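Local coordinates for thiol-disulfide oxidoreductase (Bacteroides thetaiotaomicron, PDB 3FW2), which probably works as a thiol-disulfide oxidoreductase of the TlpA-like family, this chain being its C-terminal thioredoxin-fold domain, at residues L36-W41 with L73-D78. Sequence-based numbering, arbitrary orientation.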
ATOM      1  N   LEU A  36       7.704 -18.274 -13.168  1.00 11.86           N
ATOM      2  CA  LEU A  36       7.095 -17.985 -11.880  1.00 10.64           C
ATOM      3  C   LEU A  36       6.222 -16.740 -11.970  1.00 10.07           C
ATOM      4  O   LEU A  36       6.695 -15.680 -12.335  1.00  9.80           O
ATOM      5  CB  LEU A  36       8.161 -17.829 -10.809  1.00 12.12           C
ATOM      6  CG  LEU A  36       7.717 -17.573  -9.381  1.00 12.40           C
ATOM      7  CD1 LEU A  36       6.867 -18.688  -8.787  1.00 13.76           C
ATOM      8  CD2 LEU A  36       8.987 -17.280  -8.511  1.00 14.24           C
ATOM      9  N   LEU A  37       4.944 -16.901 -11.602  1.00 10.00           N
ATOM     10  CA  LEU A  37       4.003 -15.810 -11.478  1.00  9.43           C
ATOM     11  C   LEU A  37       3.914 -15.432 -10.013  1.00  9.42           C
ATOM     12  O   LEU A  37       3.487 -16.231  -9.187  1.00 10.04           O
ATOM     13  CB  LEU A  37       2.628 -16.242 -11.961  1.00 10.94           C
ATOM     14  CG  LEU A  37       1.541 -15.166 -11.864  1.00  9.34           C
ATOM     15  CD1 LEU A  37       1.788 -13.932 -12.751  1.00 10.02           C
ATOM     16  CD2 LEU A  37       0.186 -15.764 -12.216  1.00 12.29           C
ATOM     17  N   ILE A  38       4.313 -14.195  -9.730  1.00  9.48           N
ATOM     18  CA  ILE A  38       4.388 -13.653  -8.358  1.00  9.73           C
ATOM     19  C   ILE A  38       3.316 -12.612  -8.213  1.00  8.86           C
ATOM     20  O   ILE A  38       3.261 -11.686  -9.047  1.00  9.82           O
ATOM     21  CB  ILE A  38       5.714 -13.005  -8.051  1.00  9.37           C
ATOM     22  CG1 ILE A  38       6.874 -14.013  -8.165  1.00 12.34           C
ATOM     23  CG2 ILE A  38       5.711 -12.424  -6.654  1.00 11.15           C
ATOM     24  CD1 ILE A  38       8.260 -13.347  -7.885  1.00 12.46           C
ATOM     25  N   ASN A  39       2.373 -12.827  -7.278  1.00  9.07           N
ATOM     26  CA  ASN A  39       1.321 -11.842  -7.006  1.00  8.88           C
ATOM     27  C   ASN A  39       1.528 -11.168  -5.652  1.00  9.96           C
ATOM     28  O   ASN A  39       1.878 -11.822  -4.635  1.00  9.14           O
ATOM     29  CB  ASN A  39      -0.074 -12.427  -7.148  1.00  9.11           C
ATOM     30  CG  ASN A  39      -0.476 -13.322  -5.974  1.00  9.66           C
ATOM     31  OD1 ASN A  39      -1.259 -12.909  -5.069  1.00 13.38           O
ATOM     32  ND2 ASN A  39       0.019 -14.503  -5.976  1.00  6.06           N
ATOM     33  N   PHE A  40       1.305  -9.876  -5.624  1.00  8.71           N
ATOM     34  CA  PHE A  40       1.466  -9.074  -4.424  1.00 10.00           C
ATOM     35  C   PHE A  40       0.092  -8.569  -3.940  1.00  9.00           C
ATOM     36  O   PHE A  40      -0.751  -8.152  -4.742  1.00  8.65           O
ATOM     37  CB  PHE A  40       2.305  -7.835  -4.709  1.00 10.65           C
ATOM     38  CG  PHE A  40       3.752  -8.121  -5.072  1.00 10.70           C
ATOM     39  CD1 PHE A  40       4.724  -8.165  -4.106  1.00 11.15           C
ATOM     40  CD2 PHE A  40       4.105  -8.401  -6.362  1.00 12.05           C
ATOM     41  CE1 PHE A  40       6.059  -8.417  -4.433  1.00 15.41           C
ATOM     42  CE2 PHE A  40       5.453  -8.673  -6.674  1.00 14.69           C
ATOM     43  CZ  PHE A  40       6.395  -8.669  -5.692  1.00  9.57           C
ATOM     44  N   TRP A  41      -0.123  -8.623  -2.625  1.00  8.56           N
ATOM     45  CA  TRP A  41      -1.428  -8.334  -2.058  1.00  8.48           C
ATOM     46  C   TRP A  41      -1.241  -8.029  -0.574  1.00  8.42           C
ATOM     47  O   TRP A  41      -0.128  -8.115  -0.034  1.00  8.54           O
ATOM     48  CB  TRP A  41      -2.344  -9.560  -2.206  1.00  8.82           C
ATOM     49  CG  TRP A  41      -1.922 -10.755  -1.407  1.00  6.82           C
ATOM     50  CD1 TRP A  41      -0.838 -11.559  -1.636  1.00 10.87           C
ATOM     51  CD2 TRP A  41      -2.525 -11.241  -0.197  1.00  7.81           C
ATOM     52  NE1 TRP A  41      -0.748 -12.521  -0.671  1.00 11.09           N
ATOM     53  CE2 TRP A  41      -1.755 -12.354   0.230  1.00  9.86           C
ATOM     54  CE3 TRP A  41      -3.645 -10.871   0.536  1.00  9.85           C
ATOM     55  CZ2 TRP A  41      -2.091 -13.098   1.363  1.00 11.58           C
ATOM     56  CZ3 TRP A  41      -3.974 -11.591   1.659  1.00  9.95           C
ATOM     57  CH2 TRP A  41      -3.186 -12.679   2.075  1.00  9.17           C
ATOM     58  N   LEU A  73       3.538 -17.809  -6.693  1.00  9.83           N
ATOM     59  CA  LEU A  73       3.933 -17.408  -5.351  1.00  9.40           C
ATOM     60  C   LEU A  73       3.164 -16.123  -4.998  1.00  9.80           C
ATOM     61  O   LEU A  73       3.266 -15.154  -5.719  1.00 10.08           O
ATOM     62  CB  LEU A  73       5.428 -17.048  -5.281  1.00  9.65           C
ATOM     63  CG  LEU A  73       5.968 -16.586  -3.931  1.00 11.90           C
ATOM     64  CD1 LEU A  73       5.746 -17.642  -2.843  1.00 10.07           C
ATOM     65  CD2 LEU A  73       7.463 -16.201  -4.084  1.00 10.03           C
ATOM     66  N   GLY A  74       2.529 -16.106  -3.834  1.00  9.35           N
ATOM     67  CA  GLY A  74       1.885 -14.908  -3.318  1.00 10.04           C
ATOM     68  C   GLY A  74       2.795 -14.290  -2.277  1.00  9.71           C
ATOM     69  O   GLY A  74       3.246 -14.962  -1.340  1.00  9.77           O
ATOM     70  N   ILE A  75       3.031 -12.999  -2.437  1.00  9.04           N
ATOM     71  CA  ILE A  75       3.792 -12.195  -1.499  1.00  9.66           C
ATOM     72  C   ILE A  75       2.883 -11.160  -0.869  1.00 10.17           C
ATOM     73  O   ILE A  75       2.324 -10.295  -1.563  1.00  9.77           O
ATOM     74  CB  ILE A  75       4.957 -11.505  -2.174  1.00  9.48           C
ATOM     75  CG1 ILE A  75       5.928 -12.552  -2.763  1.00  9.77           C
ATOM     76  CG2 ILE A  75       5.653 -10.592  -1.178  1.00  9.74           C
ATOM     77  CD1 ILE A  75       7.173 -12.022  -3.411  1.00 12.16           C
ATOM     78  N   SER A  76       2.685 -11.260   0.433  1.00  8.20           N
ATOM     79  CA  SER A  76       1.851 -10.305   1.136  1.00  8.90           C
ATOM     80  C   SER A  76       2.628  -9.164   1.744  1.00  9.15           C
ATOM     81  O   SER A  76       3.743  -9.360   2.259  1.00 10.24           O
ATOM     82  CB  SER A  76       1.073 -10.972   2.247  1.00 10.06           C
ATOM     83  OG  SER A  76       0.289 -10.010   2.980  1.00 10.10           O
ATOM     84  N   LEU A  77       1.998  -7.997   1.737  1.00  8.63           N
ATOM     85  CA  LEU A  77       2.488  -6.816   2.431  1.00  9.33           C
ATOM     86  C   LEU A  77       1.749  -6.583   3.752  1.00  8.25           C
ATOM     87  O   LEU A  77       1.724  -5.461   4.294  1.00  9.05           O
ATOM     88  CB  LEU A  77       2.455  -5.594   1.502  1.00 10.39           C
ATOM     89  CG  LEU A  77       3.197  -5.810   0.194  1.00  9.79           C
ATOM     90  CD1 LEU A  77       3.054  -4.532  -0.639  1.00 10.72           C
ATOM     91  CD2 LEU A  77       4.686  -6.194   0.380  1.00 10.29           C
ATOM     92  N   ASP A  78       1.164  -7.633   4.303  1.00  8.91           N
ATOM     93  CA  ASP A  78       0.613  -7.581   5.653  1.00  8.74           C
ATOM     94  C   ASP A  78       1.699  -7.307   6.716  1.00  9.38           C
ATOM     95  O   ASP A  78       2.894  -7.665   6.550  1.00  9.45           O
ATOM     96  CB  ASP A  78      -0.064  -8.892   6.020  1.00  8.12           C
ATOM     97  CG  ASP A  78      -1.472  -8.983   5.517  1.00  9.70           C
ATOM     98  OD1 ASP A  78      -2.291  -8.188   5.997  1.00 11.46           O
ATOM     99  OD2 ASP A  78      -1.768  -9.833   4.671  1.00  9.64           O
TER
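Two hydrogen bonds grip Ser76 OG, one received and one given. It accepts from Asp78 N at 2.9 Å, which makes an ST turn, and donates to Asp78 OD2 at 2.7 Å, meeting that oxygen from above the carboxylate plane; Asp78 OD1 is held separately by Ser43 OG. OG stands anti to the backbone N (chi1 178°), where it meets Asp78. Ser76 CB itself lies over one face of the Trp41 indole, a CH-pi contact 4.0 Å from the centroid of the five-membered ring. Trp41 CG takes the crowded position between N and carbonyl carbon (chi1 66°), which swings the indole across toward Ser76, while the ring also meets Trp84 and NE1 makes a weak hydrogen bond to Gln97 OE1. Strands 35-41 and 70-76 run parallel at the heart of the thioredoxin fold, joined through helix 48-64 as a beta-alpha-beta unit. Between residues 36-41 and 73-78 five backbone hydrogen bonds alternate, the straightest from Ile75 N to Asn39 O (2.7 Å, 175° at the hydrogen). The last of the five, past the final bridge, runs from Leu77 N to Trp41 O at 2.8 Å. On the sheet face opposite Trp41, Ile75 extends CD1 to Ile38 CG2 at 3.6 Å, and its CB and CG2 lie alongside Phe40 CD1, both side chains pointing the same way. Asn39, on the same side of the sheet as Trp41, folds its amide over Gly74, bringing ND2 within 3.3 Å of Gly74 CA.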